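Local coordinates for esterase (Alcaligenes sp., PDB 1QLW), which probably hydrolyses carboxylic esters, as a bacterial esterase built on the alpha/beta-hydrolase fold, at residues T66-C71 with Y100-S105; Q49-Y54 with R107-T112; V201-S206 with V227-G232; C72-T77 with Q171-W176. All blocks are in the same frame, centred on the assembly; numbering follows the deposited sequence.

Contacts 1, 2 and 3 all reach the central mixed sheet of an alpha/beta hydrolase: strand 99-103 pairs with 43-57 toward contact 2, and 65-68 with 200-205 toward contact 3. Contact 4 joins the loop after strand 65-68 to the loop after helix 165-171. Contact 1, the hub, touches the other three, its centre about 8 Å from that of contact 2 and about 10 Å from those of contacts 3 and 4. Along the chain it is nested inside contact 2; contact 4 crosses both, its Asp175 salt-bridging Arg107, and contact 3 follows. Contacts 1, 2 and 4 also meet the second subunit; contact 3 holds the probable nucleophile, so dimer interface and likely active site share one framework.

Contact 1 (T66-C71 with Y100-S105); sequences TLIHGC and YVIDQS
Strands 65-68 and 99-103 belong to a beta-alpha-beta unit; residues 66-68 and 100-103 run parallel at 28°, and the ladder loosens as it proceeds. Leu67 N donates to Tyr100 O at 2.9 Å, whereas the next rung, Ile102 N to Leu67 O, is weak at 3.3 Å. Beyond it a water fills in, donating to Leu67 O and Ile102 O and accepting from His69 N. The tight part is His69. Its CG takes the crowded position between backbone N and carbonyl carbon (chi1 67°), swinging the ring across so that NE2 receives Gln104 N at 2.9 Å, almost straight but tilted from the ring plane. ND1 donates in the ring plane to Gly70 O, consistent with a neutral ring protonated there. Gln104 passes close, CG 3.4 Å from His69 CE1, and its NE2 reaches His69 O from above the carbonyl plane and also bonds Gln207, while OE1 bonds Tyr211. An alanine in place of His69 would probably loosen the loop, since both imidazole bonds and the packing on Gln104 would go. Helix 185-197 touches Ile68, Tyr100 and Gln104, and the sheet continues through strand 43-57 beside 99-103 and strand 200-205 beside 65-68.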
loop_
_atom_site.group_PDB
_atom_site.type_symbol
_atom_site.label_atom_id
_atom_site.label_comp_id
_atom_site.label_asym_id
_atom_site.label_seq_id
_atom_site.Cartn_x
_atom_site.Cartn_y
_atom_site.Cartn_z
ATOM N N THR A 66 -12.022 5.200 10.764
ATOM C CA THR A 66 -11.513 5.039 9.403
ATOM C C THR A 66 -10.600 6.224 9.112
ATOM O O THR A 66 -11.044 7.379 9.187
ATOM C CB THR A 66 -12.679 4.955 8.412
ATOM O OG1 THR A 66 -13.474 3.795 8.685
ATOM C CG2 THR A 66 -12.182 4.866 6.984
ATOM N N LEU A 67 -9.346 5.957 8.790
ATOM C CA LEU A 67 -8.315 6.962 8.548
ATOM C C LEU A 67 -8.077 7.132 7.058
ATOM O O LEU A 67 -7.795 6.149 6.370
ATOM C CB LEU A 67 -7.005 6.598 9.253
ATOM C CG LEU A 67 -7.055 6.477 10.775
ATOM C CD1 LEU A 67 -5.724 5.928 11.304
ATOM C CD2 LEU A 67 -7.336 7.825 11.411
ATOM N N ILE A 68 -8.203 8.369 6.583
ATOM C CA ILE A 68 -8.267 8.695 5.167
ATOM C C ILE A 68 -7.207 9.730 4.815
ATOM O O ILE A 68 -7.349 10.919 5.159
ATOM C CB ILE A 68 -9.677 9.226 4.828
ATOM C CG1 ILE A 68 -10.807 8.314 5.341
ATOM C CG2 ILE A 68 -9.812 9.484 3.333
ATOM C CD1 ILE A 68 -12.101 9.064 5.573
ATOM N N HIS A 69 -6.127 9.310 4.174
ATOM C CA HIS A 69 -5.024 10.187 3.820
ATOM C C HIS A 69 -5.421 11.217 2.760
ATOM O O HIS A 69 -6.438 11.091 2.084
ATOM C CB HIS A 69 -3.821 9.358 3.327
ATOM C CG HIS A 69 -4.115 8.678 2.016
ATOM N ND1 HIS A 69 -4.049 9.384 0.825
ATOM C CD2 HIS A 69 -4.483 7.423 1.693
ATOM C CE1 HIS A 69 -4.400 8.543 -0.157
ATOM N NE2 HIS A 69 -4.671 7.343 0.334
ATOM N N GLY A 70 -4.543 12.213 2.619
ATOM C CA GLY A 70 -4.731 13.279 1.658
ATOM C C GLY A 70 -3.840 13.165 0.434
ATOM O O GLY A 70 -3.564 12.053 -0.035
ATOM N N CYS A 71 -3.471 14.305 -0.153
ATOM C CA CYS A 71 -2.756 14.276 -1.417
ATOM C C CYS A 71 -1.379 13.681 -1.265
ATOM O O CYS A 71 -0.759 13.711 -0.206
ATOM C CB CYS A 71 -2.545 15.640 -2.071
ATOM S SG CYS A 71 -1.004 16.478 -1.640
ATOM N N TYR A 100 -9.444 1.317 10.471
ATOM C CA TYR A 100 -9.595 0.946 9.057
ATOM C C TYR A 100 -8.796 1.983 8.275
ATOM O O TYR A 100 -9.220 3.136 8.220
ATOM C CB TYR A 100 -11.057 0.885 8.639
ATOM C CG TYR A 100 -11.784 -0.293 9.237
ATOM C CD1 TYR A 100 -12.135 -0.342 10.573
ATOM C CD2 TYR A 100 -12.102 -1.405 8.467
ATOM C CE1 TYR A 100 -12.723 -1.460 11.129
ATOM C CE2 TYR A 100 -12.721 -2.514 9.003
ATOM C CZ TYR A 100 -13.027 -2.548 10.337
ATOM O OH TYR A 100 -13.629 -3.643 10.894
ATOM N N VAL A 101 -7.635 1.612 7.773
ATOM C CA VAL A 101 -6.715 2.553 7.125
ATOM C C VAL A 101 -6.763 2.276 5.631
ATOM O O VAL A 101 -6.406 1.172 5.188
ATOM C CB VAL A 101 -5.289 2.431 7.669
ATOM C CG1 VAL A 101 -4.358 3.387 6.922
ATOM C CG2 VAL A 101 -5.220 2.699 9.172
ATOM N N ILE A 102 -7.191 3.269 4.862
ATOM C CA ILE A 102 -7.400 3.089 3.434
ATOM C C ILE A 102 -6.240 3.617 2.604
ATOM O O ILE A 102 -5.443 4.441 3.053
ATOM C CB ILE A 102 -8.723 3.737 2.964
ATOM C CG1 ILE A 102 -8.683 5.260 2.954
ATOM C CG2 ILE A 102 -9.879 3.232 3.821
ATOM C CD1 ILE A 102 -9.239 5.977 1.790
ATOM N N ASP A 103 -6.178 3.118 1.358
ATOM C CA ASP A 103 -5.536 3.863 0.279
ATOM C C ASP A 103 -6.679 4.359 -0.619
ATOM O O ASP A 103 -7.531 3.573 -1.024
ATOM C CB ASP A 103 -4.548 3.059 -0.558
ATOM C CG ASP A 103 -3.234 2.793 0.163
ATOM O OD1 ASP A 103 -2.944 3.491 1.172
ATOM O OD2 ASP A 103 -2.444 1.950 -0.331
ATOM N N GLN A 104 -6.680 5.667 -0.888
ATOM C CA GLN A 104 -7.706 6.224 -1.755
ATOM C C GLN A 104 -7.780 5.477 -3.081
ATOM O O GLN A 104 -6.775 4.946 -3.564
ATOM C CB GLN A 104 -7.405 7.673 -2.112
ATOM C CG GLN A 104 -7.723 8.716 -1.058
ATOM C CD GLN A 104 -7.576 10.117 -1.604
ATOM O OE1 GLN A 104 -7.999 10.389 -2.742
ATOM N NE2 GLN A 104 -6.979 11.015 -0.844
ATOM N N SER A 105 -8.956 5.499 -3.688
ATOM C CA SER A 105 -9.069 5.025 -5.065
ATOM C C SER A 105 -7.970 5.679 -5.899
ATOM O O SER A 105 -7.704 6.880 -5.782
ATOM C CB SER A 105 -10.435 5.417 -5.606
ATOM O OG SER A 105 -11.484 4.786 -4.904
HETATM O O HOH W 1 -5.541 6.506 4.814
#

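Contact 2 (Q49-Y54 with R107-T112); sequences QMYVRY and RGRSAT
A type II' beta turn, Arg107 to Ser110, in the loop after strand 99-103 folds back over the start of Gln49-Tyr54, part of strand 43-57. Gly108 occupies its second position with a positive phi, and Ser110 N closes it on Arg107 O. The turn delivers two side chains to the strand. Ser110 OG, set anti to its own carbonyl carbon, accepts Tyr51 N at 2.9 Å in a nearly straight line (175°). The same hydroxyl bonds Asp103 O, so it sits as a link between the backbones of two neighbouring strands. Arg109 follows an extended course from CG to NE alongside the Tyr51 ring, which is directed the same way by a CG anti to the backbone N. Arg109 CD lies over one face, 3.9 Å from the centroid of the Tyr51 ring, in a CH-pi contact. Beyond the ring the guanidinium stands at 80° to it, and NH1 meets Tyr51 OH at 3.0 Å through a bent bond lying in the guanidinium plane. Both groups have stronger partners on the second subunit: Glu79 there bonds Tyr51 OH and salt-bridges Arg109, which also pairs with Asp103 of that subunit. Several acceptors thus grip this charge at the dimer interface. Further on, Ala111 CB rests 3.6 Å from Gln49 NE2, whose amide bonds Gln170 O of the second subunit, and a water donates to Gln49 O and Ala111 O alike. Strand 43-57 lies antiparallel between strands 13-23 and 99-103, with Met50 touching helix 185-197.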
loop_
_atom_site.group_PDB
_atom_site.type_symbol
_atom_site.label_atom_id
_atom_site.label_comp_id
_atom_site.label_asym_id
_atom_site.label_seq_id
_atom_site.Cartn_x
_atom_site.Cartn_y
_atom_site.Cartn_z
ATOM N N GLN A 49 -11.595 0.702 -7.055
ATOM C CA GLN A 49 -11.720 0.038 -5.774
ATOM C C GLN A 49 -10.772 0.675 -4.753
ATOM O O GLN A 49 -9.721 1.222 -5.090
ATOM C CB GLN A 49 -11.401 -1.461 -5.914
ATOM C CG GLN A 49 -9.978 -1.799 -6.364
ATOM C CD GLN A 49 -9.852 -1.898 -7.860
ATOM O OE1 GLN A 49 -10.548 -1.229 -8.605
ATOM N NE2 GLN A 49 -9.013 -2.779 -8.385
ATOM N N MET A 50 -11.113 0.502 -3.476
ATOM C CA MET A 50 -10.374 1.112 -2.364
ATOM C C MET A 50 -9.814 0.029 -1.446
ATOM O O MET A 50 -10.595 -0.762 -0.876
ATOM C CB MET A 50 -11.325 2.036 -1.589
ATOM C CG MET A 50 -10.715 2.671 -0.350
ATOM S SD MET A 50 -11.880 3.789 0.460
ATOM C CE MET A 50 -12.946 2.626 1.323
ATOM N N TYR A 51 -8.505 0.008 -1.276
ATOM C CA TYR A 51 -7.831 -0.877 -0.321
ATOM C C TYR A 51 -8.125 -0.450 1.110
ATOM O O TYR A 51 -8.056 0.740 1.440
ATOM C CB TYR A 51 -6.325 -0.761 -0.543
ATOM C CG TYR A 51 -5.460 -1.494 0.464
ATOM C CD1 TYR A 51 -5.364 -2.891 0.449
ATOM C CD2 TYR A 51 -4.739 -0.802 1.416
ATOM C CE1 TYR A 51 -4.567 -3.549 1.364
ATOM C CE2 TYR A 51 -3.936 -1.468 2.328
ATOM C CZ TYR A 51 -3.837 -2.851 2.287
ATOM O OH TYR A 51 -2.996 -3.463 3.197
ATOM N N VAL A 52 -8.401 -1.430 1.961
ATOM C CA VAL A 52 -8.672 -1.213 3.369
ATOM C C VAL A 52 -7.880 -2.219 4.204
ATOM O O VAL A 52 -8.042 -3.429 4.016
ATOM C CB VAL A 52 -10.169 -1.363 3.701
ATOM C CG1 VAL A 52 -10.427 -0.989 5.157
ATOM C CG2 VAL A 52 -11.042 -0.539 2.756
ATOM N N ARG A 53 -7.077 -1.737 5.142
ATOM C CA ARG A 53 -6.366 -2.581 6.104
ATOM C C ARG A 53 -6.995 -2.328 7.462
ATOM O O ARG A 53 -7.101 -1.168 7.883
ATOM C CB ARG A 53 -4.882 -2.229 6.150
ATOM C CG ARG A 53 -4.098 -3.005 7.196
ATOM C CD ARG A 53 -3.996 -4.446 6.856
ATOM N NE ARG A 53 -2.959 -5.095 7.655
ATOM C CZ ARG A 53 -2.735 -6.398 7.653
ATOM N NH1 ARG A 53 -3.529 -7.126 6.880
ATOM N NH2 ARG A 53 -1.769 -6.949 8.376
ATOM N N TYR A 54 -7.439 -3.364 8.163
ATOM C CA TYR A 54 -8.092 -3.214 9.459
ATOM C C TYR A 54 -7.292 -3.937 10.544
ATOM O O TYR A 54 -6.668 -4.986 10.341
ATOM C CB TYR A 54 -9.544 -3.714 9.418
ATOM C CG TYR A 54 -9.759 -5.199 9.268
ATOM C CD1 TYR A 54 -9.827 -6.026 10.387
ATOM C CD2 TYR A 54 -9.916 -5.796 8.018
ATOM C CE1 TYR A 54 -10.029 -7.387 10.263
ATOM C CE2 TYR A 54 -10.124 -7.162 7.905
ATOM C CZ TYR A 54 -10.167 -7.964 9.020
ATOM O OH TYR A 54 -10.345 -9.320 8.870
ATOM N N ARG A 107 -4.735 5.314 -5.760
ATOM C CA ARG A 107 -3.543 5.653 -4.997
ATOM C C ARG A 107 -3.042 4.382 -4.307
ATOM O O ARG A 107 -3.826 3.555 -3.877
ATOM C CB ARG A 107 -3.844 6.721 -3.930
ATOM C CG ARG A 107 -2.642 7.408 -3.321
ATOM C CD ARG A 107 -2.072 8.560 -4.137
ATOM N NE ARG A 107 -3.095 9.560 -4.438
ATOM C CZ ARG A 107 -3.603 10.416 -3.555
ATOM N NH1 ARG A 107 -3.064 10.498 -2.346
ATOM N NH2 ARG A 107 -4.653 11.142 -3.891
ATOM N N GLY A 108 -1.725 4.269 -4.115
ATOM C CA GLY A 108 -1.217 3.175 -3.297
ATOM C C GLY A 108 -1.645 1.829 -3.859
ATOM O O GLY A 108 -1.454 1.536 -5.056
ATOM N N ARG A 109 -2.183 0.994 -2.978
ATOM C CA ARG A 109 -2.607 -0.350 -3.362
ATOM C C ARG A 109 -3.938 -0.425 -4.098
ATOM O O ARG A 109 -4.363 -1.528 -4.443
ATOM C CB ARG A 109 -2.582 -1.218 -2.111
ATOM C CG ARG A 109 -1.184 -1.398 -1.563
ATOM C CD ARG A 109 -1.151 -2.195 -0.290
ATOM N NE ARG A 109 0.237 -2.524 0.050
ATOM C CZ ARG A 109 0.573 -3.361 1.017
ATOM N NH1 ARG A 109 -0.337 -3.805 1.884
ATOM N NH2 ARG A 109 1.825 -3.797 1.104
ATOM N N SER A 110 -4.574 0.720 -4.342
ATOM C CA SER A 110 -5.851 0.840 -5.044
ATOM C C SER A 110 -5.621 1.158 -6.515
ATOM O O SER A 110 -5.054 2.204 -6.853
ATOM C CB SER A 110 -6.662 1.955 -4.399
ATOM O OG SER A 110 -6.865 1.710 -3.032
ATOM N N ALA A 111 -6.044 0.260 -7.409
ATOM C CA ALA A 111 -5.643 0.314 -8.803
ATOM C C ALA A 111 -6.082 1.562 -9.553
ATOM O O ALA A 111 -7.221 2.015 -9.456
ATOM C CB ALA A 111 -6.250 -0.876 -9.547
ATOM N N THR A 112 -5.178 2.035 -10.392
ATOM C CA THR A 112 -5.428 2.974 -11.461
ATOM C C THR A 112 -5.686 2.213 -12.766
ATOM O O THR A 112 -5.493 1.010 -12.824
ATOM C CB THR A 112 -4.228 3.921 -11.666
ATOM O OG1 THR A 112 -3.058 3.120 -11.938
ATOM C CG2 THR A 112 -3.999 4.799 -10.445
HETATM O O HOH W 2 -8.775 2.493 -7.307
#

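Contact 3 (V201-S206 with V227-G232); sequences VLLSHS and VSVEPG. With SO4 (sulfate ion), chain D.
Residues 201-205 and 227-229 run parallel, 13° apart, joined by a regular ladder from Leu202 O, which receives Val227 N, to Val229 O, which receives Ser206 N at 3.0 Å. They belong to a beta-alpha-beta unit, and the turn between strand 200-205 and helix 211-218 is consistent with a nucleophile elbow: Ser206, just after His205, has a positive phi (57°), as in alpha/beta hydrolases. On the face of Leu203, His205, Val227 and Val229, Leu203 projects with CG anti to the backbone N, lies beside Val227 (CG to CB 3.9 Å) and reaches Val229 CG2 with CD2. An alanine here would probably leave these valines less well packed, since the CG and methyls that meet them would be missing. His205 presents its ring edge to the strand, CD2 3.3 Å from Val229 O; its NE2 bonds His298 O and the two rings stack. Glu230 OE1 bonds His298 ND1, so Ser206, His298 and Glu230 are consistent with a catalytic triad. On the reverse face Ser228 OG bonds Gly209 O. Gly232 N closes on Ser206 O at 2.9 Å; a side chain at Gly232 would collide with the bound sulfate. Ser206 OG donates to sulfate O2 at 2.8 Å.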
loop_
_atom_site.group_PDB
_atom_site.type_symbol
_atom_site.label_atom_id
_atom_site.label_comp_id
_atom_site.label_asym_id
_atom_site.label_seq_id
_atom_site.Cartn_x
_atom_site.Cartn_y
_atom_site.Cartn_z
ATOM N N VAL A 201 -16.324 6.371 12.663
ATOM C CA VAL A 201 -15.882 7.749 12.708
ATOM C C VAL A 201 -14.950 7.923 11.501
ATOM O O VAL A 201 -13.932 7.226 11.420
ATOM C CB VAL A 201 -15.113 8.075 13.983
ATOM C CG1 VAL A 201 -14.531 9.478 13.959
ATOM C CG2 VAL A 201 -16.008 7.857 15.202
ATOM N N LEU A 202 -15.251 8.836 10.591
ATOM C CA LEU A 202 -14.407 9.106 9.435
ATOM C C LEU A 202 -13.423 10.208 9.785
ATOM O O LEU A 202 -13.867 11.297 10.162
ATOM C CB LEU A 202 -15.247 9.513 8.222
ATOM C CG LEU A 202 -16.270 8.486 7.725
ATOM C CD1 LEU A 202 -17.069 9.046 6.557
ATOM C CD2 LEU A 202 -15.648 7.158 7.346
ATOM N N LEU A 203 -12.134 9.949 9.628
ATOM C CA LEU A 203 -11.082 10.917 9.927
ATOM C C LEU A 203 -10.269 11.133 8.656
ATOM O O LEU A 203 -9.646 10.219 8.132
ATOM C CB LEU A 203 -10.230 10.427 11.083
ATOM C CG LEU A 203 -9.250 11.455 11.654
ATOM C CD1 LEU A 203 -8.909 11.118 13.094
ATOM C CD2 LEU A 203 -8.017 11.559 10.794
ATOM N N SER A 204 -10.323 12.360 8.141
ATOM C CA SER A 204 -9.682 12.716 6.882
ATOM C C SER A 204 -8.666 13.826 7.040
ATOM O O SER A 204 -8.488 14.414 8.112
ATOM C CB SER A 204 -10.729 13.078 5.842
ATOM O OG SER A 204 -11.410 14.241 6.268
ATOM N N HIS A 205 -7.977 14.146 5.942
ATOM C CA HIS A 205 -6.847 15.061 5.955
ATOM C C HIS A 205 -6.720 15.793 4.636
ATOM O O HIS A 205 -6.620 15.153 3.593
ATOM C CB HIS A 205 -5.549 14.249 6.196
ATOM C CG HIS A 205 -4.302 15.054 6.373
ATOM N ND1 HIS A 205 -3.088 14.598 5.890
ATOM C CD2 HIS A 205 -4.097 16.243 6.982
ATOM C CE1 HIS A 205 -2.205 15.538 6.230
ATOM N NE2 HIS A 205 -2.763 16.536 6.897
ATOM N N SER A 206 -6.675 17.124 4.646
ATOM C CA SER A 206 -6.245 17.886 3.474
ATOM C C SER A 206 -7.032 17.619 2.211
ATOM O O SER A 206 -8.225 17.932 2.245
ATOM C CB SER A 206 -4.736 17.667 3.318
ATOM O OG SER A 206 -4.170 18.782 2.642
ATOM N N VAL A 227 -14.109 13.703 11.675
ATOM C CA VAL A 227 -12.958 14.473 12.098
ATOM C C VAL A 227 -12.178 14.843 10.833
ATOM O O VAL A 227 -11.842 13.939 10.071
ATOM C CB VAL A 227 -12.051 13.734 13.086
ATOM C CG1 VAL A 227 -10.827 14.564 13.449
ATOM C CG2 VAL A 227 -12.822 13.297 14.325
ATOM N N SER A 228 -11.927 16.121 10.602
ATOM C CA SER A 228 -11.205 16.529 9.391
ATOM C C SER A 228 -10.004 17.354 9.829
ATOM O O SER A 228 -10.180 18.403 10.452
ATOM C CB SER A 228 -12.184 17.261 8.477
ATOM O OG SER A 228 -11.704 17.612 7.213
ATOM N N VAL A 229 -8.810 16.886 9.490
ATOM C CA VAL A 229 -7.558 17.552 9.827
ATOM C C VAL A 229 -7.128 18.455 8.678
ATOM O O VAL A 229 -6.854 17.943 7.574
ATOM C CB VAL A 229 -6.472 16.514 10.147
ATOM C CG1 VAL A 229 -5.178 17.238 10.467
ATOM C CG2 VAL A 229 -6.925 15.632 11.296
ATOM N N GLU A 230 -7.133 19.760 8.912
ATOM C CA GLU A 230 -6.718 20.739 7.919
ATOM C C GLU A 230 -7.249 20.441 6.527
ATOM O O GLU A 230 -6.485 20.238 5.573
ATOM C CB GLU A 230 -5.213 20.945 7.899
ATOM C CG GLU A 230 -4.727 21.537 9.215
ATOM C CD GLU A 230 -3.372 22.171 9.171
ATOM O OE1 GLU A 230 -2.660 22.087 8.142
ATOM O OE2 GLU A 230 -2.997 22.779 10.214
ATOM N N PRO A 231 -8.557 20.403 6.382
ATOM C CA PRO A 231 -9.155 20.148 5.083
ATOM C C PRO A 231 -8.811 21.213 4.062
ATOM O O PRO A 231 -8.760 22.415 4.361
ATOM C CB PRO A 231 -10.662 20.108 5.364
ATOM C CG PRO A 231 -10.817 20.951 6.594
ATOM C CD PRO A 231 -9.589 20.674 7.404
ATOM N N GLY A 232 -8.655 20.766 2.810
ATOM C CA GLY A 232 -8.471 21.688 1.696
ATOM C C GLY A 232 -9.737 22.494 1.464
ATOM O O GLY A 232 -9.658 23.670 1.087
HETATM S S SO4 D . -5.494 20.018 -0.874
HETATM O O1 SO4 D . -4.904 21.244 -1.539
HETATM O O2 SO4 D . -5.355 20.235 0.619
HETATM O O3 SO4 D . -4.700 18.833 -1.320
HETATM O O4 SO4 D . -6.943 19.911 -1.181
#

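Contact 4 (C72-T77 with Q171-W176); sequences CLTGMT and QMVPDW
The loop after strand 65-68, the position that commonly supplies part of the oxyanion hole in alpha/beta hydrolases, carries the vicinal disulfide Cys71-Cys72 and an ST turn, and here it meets the loop after helix 165-171. Hydrogen bonds clamp Cys72 at both ends of its backbone. Val173 N donates to Cys72 O at 2.9 Å, approaching from well above the carbonyl plane, and Cys72 N donates to Asp175 OD2 at 3.0 Å, again out of the plane of the acceptor. That carboxylate is further held by a salt bridge from Arg107 to OD1 and by Gln207 on OD2, which would probably keep it ionised. Two waters bridge the loops: both donate to Gln171 O, one accepting from Thr74 OG1, the other from Thr74 N. Apolar contacts fill in between. Met172 bends at its last torsion (chi3 70°), so that CE comes 3.7 Å from Cys72 CB, while its CG lies alongside Leu73 CD2 at 3.8 Å. Val173 CG2, in the crowded position between N and carbonyl carbon, meets Thr74 CG2 at a near right angle. Met76 is bent at chi2 and crosses Gln171, its CG 3.7 Å from Gln171 CB. Met76 and Gln171 also pack against Ser20 and Phe22 of the second subunit. Local bonds then fix the start of the 3-10 segment that begins at Gly75. Thr74 OG1 accepts Met76 N, and Thr74 O takes two donors, Thr77 N and, nearly along the carbonyl axis at 2.9 Å, Thr77 OG1.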
loop_
_atom_site.group_PDB
_atom_site.type_symbol
_atom_site.label_atom_id
_atom_site.label_comp_id
_atom_site.label_asym_id
_atom_site.label_seq_id
_atom_site.Cartn_x
_atom_site.Cartn_y
_atom_site.Cartn_z
ATOM N N CYS A 72 -0.855 13.134 -2.373
ATOM C CA CYS A 72 0.575 12.935 -2.497
ATOM C C CYS A 72 1.130 11.901 -1.527
ATOM O O CYS A 72 2.349 11.820 -1.348
ATOM C CB CYS A 72 1.277 14.310 -2.230
ATOM S SG CYS A 72 0.478 15.767 -2.858
ATOM N N LEU A 73 0.265 11.123 -0.902
ATOM C CA LEU A 73 0.561 10.249 0.213
ATOM C C LEU A 73 -0.341 9.027 0.114
ATOM O O LEU A 73 -1.254 8.982 -0.713
ATOM C CB LEU A 73 0.291 10.984 1.544
ATOM C CG LEU A 73 1.183 12.179 1.858
ATOM C CD1 LEU A 73 0.532 13.050 2.942
ATOM C CD2 LEU A 73 2.560 11.713 2.280
ATOM N N THR A 74 -0.089 8.056 0.977
ATOM C CA THR A 74 -0.916 6.859 1.072
ATOM C C THR A 74 -1.302 6.670 2.532
ATOM O O THR A 74 -1.076 7.531 3.389
ATOM C CB THR A 74 -0.179 5.611 0.557
ATOM O OG1 THR A 74 0.866 5.258 1.476
ATOM C CG2 THR A 74 0.357 5.821 -0.843
ATOM N N GLY A 75 -1.887 5.521 2.858
ATOM C CA GLY A 75 -2.214 5.196 4.241
ATOM C C GLY A 75 -0.999 5.109 5.137
ATOM O O GLY A 75 -1.133 5.145 6.371
ATOM N N MET A 76 0.214 5.023 4.563
ATOM C CA MET A 76 1.444 5.199 5.329
ATOM C C MET A 76 1.408 6.460 6.172
ATOM O O MET A 76 2.078 6.491 7.221
ATOM C CB MET A 76 2.620 5.254 4.347
ATOM C CG MET A 76 3.961 5.584 4.967
ATOM S SD MET A 76 4.559 4.288 6.073
ATOM C CE MET A 76 5.997 5.078 6.787
ATOM N N THR A 77 0.675 7.491 5.787
ATOM C CA THR A 77 0.530 8.724 6.550
ATOM C C THR A 77 0.385 8.424 8.043
ATOM O O THR A 77 0.957 9.162 8.857
ATOM C CB THR A 77 -0.743 9.466 6.094
ATOM O OG1 THR A 77 -0.578 9.976 4.770
ATOM C CG2 THR A 77 -1.081 10.651 6.999
ATOM N N GLN A 171 7.842 8.621 1.571
ATOM C CA GLN A 171 6.466 8.152 1.583
ATOM C C GLN A 171 5.554 8.922 0.639
ATOM O O GLN A 171 4.370 8.562 0.534
ATOM C CB GLN A 171 5.887 8.101 2.988
ATOM C CG GLN A 171 5.570 9.434 3.641
ATOM C CD GLN A 171 4.826 9.238 4.948
ATOM O OE1 GLN A 171 5.459 8.904 5.990
ATOM N NE2 GLN A 171 3.541 9.400 4.947
ATOM N N MET A 172 6.054 9.936 -0.041
ATOM C CA MET A 172 5.247 10.725 -0.968
ATOM C C MET A 172 5.249 10.075 -2.344
ATOM O O MET A 172 6.255 9.505 -2.787
ATOM C CB MET A 172 5.785 12.162 -1.039
ATOM C CG MET A 172 5.614 12.841 0.316
ATOM S SD MET A 172 5.928 14.621 0.290
ATOM C CE MET A 172 4.500 15.172 -0.654
ATOM N N VAL A 173 4.092 10.141 -2.996
ATOM C CA VAL A 173 3.822 9.434 -4.245
ATOM C C VAL A 173 3.076 10.324 -5.218
ATOM O O VAL A 173 2.394 11.277 -4.812
ATOM C CB VAL A 173 2.981 8.158 -3.974
ATOM C CG1 VAL A 173 3.682 7.174 -3.042
ATOM C CG2 VAL A 173 1.602 8.487 -3.415
ATOM N N PRO A 174 3.097 9.987 -6.510
ATOM C CA PRO A 174 2.255 10.685 -7.480
ATOM C C PRO A 174 0.780 10.544 -7.165
ATOM O O PRO A 174 0.315 9.539 -6.631
ATOM C CB PRO A 174 2.601 10.013 -8.808
ATOM C CG PRO A 174 3.989 9.522 -8.606
ATOM C CD PRO A 174 4.038 9.045 -7.170
ATOM N N ASP A 175 0.048 11.561 -7.583
ATOM C CA ASP A 175 -1.368 11.711 -7.277
ATOM C C ASP A 175 -2.175 11.763 -8.558
ATOM O O ASP A 175 -1.898 12.585 -9.435
ATOM C CB ASP A 175 -1.537 12.970 -6.430
ATOM C CG ASP A 175 -2.841 13.021 -5.698
ATOM O OD1 ASP A 175 -3.860 12.617 -6.284
ATOM O OD2 ASP A 175 -2.837 13.486 -4.531
ATOM N N TRP A 176 -3.161 10.862 -8.665
ATOM C CA TRP A 176 -4.030 10.743 -9.818
ATOM C C TRP A 176 -5.373 11.423 -9.598
ATOM O O TRP A 176 -6.269 11.241 -10.463
ATOM C CB TRP A 176 -4.218 9.252 -10.118
ATOM C CG TRP A 176 -3.008 8.574 -10.676
ATOM C CD1 TRP A 176 -1.760 8.465 -10.138
ATOM C CD2 TRP A 176 -2.959 7.859 -11.917
ATOM N NE1 TRP A 176 -0.930 7.772 -10.981
ATOM C CE2 TRP A 176 -1.644 7.401 -12.085
ATOM C CE3 TRP A 176 -3.907 7.595 -12.915
ATOM C CZ2 TRP A 176 -1.258 6.642 -13.203
ATOM C CZ3 TRP A 176 -3.523 6.855 -14.032
ATOM C CH2 TRP A 176 -2.219 6.416 -14.142
HETATM O O HOH W 3 3.470 5.787 0.582
HETATM O O HOH W 4 2.329 8.293 2.583
#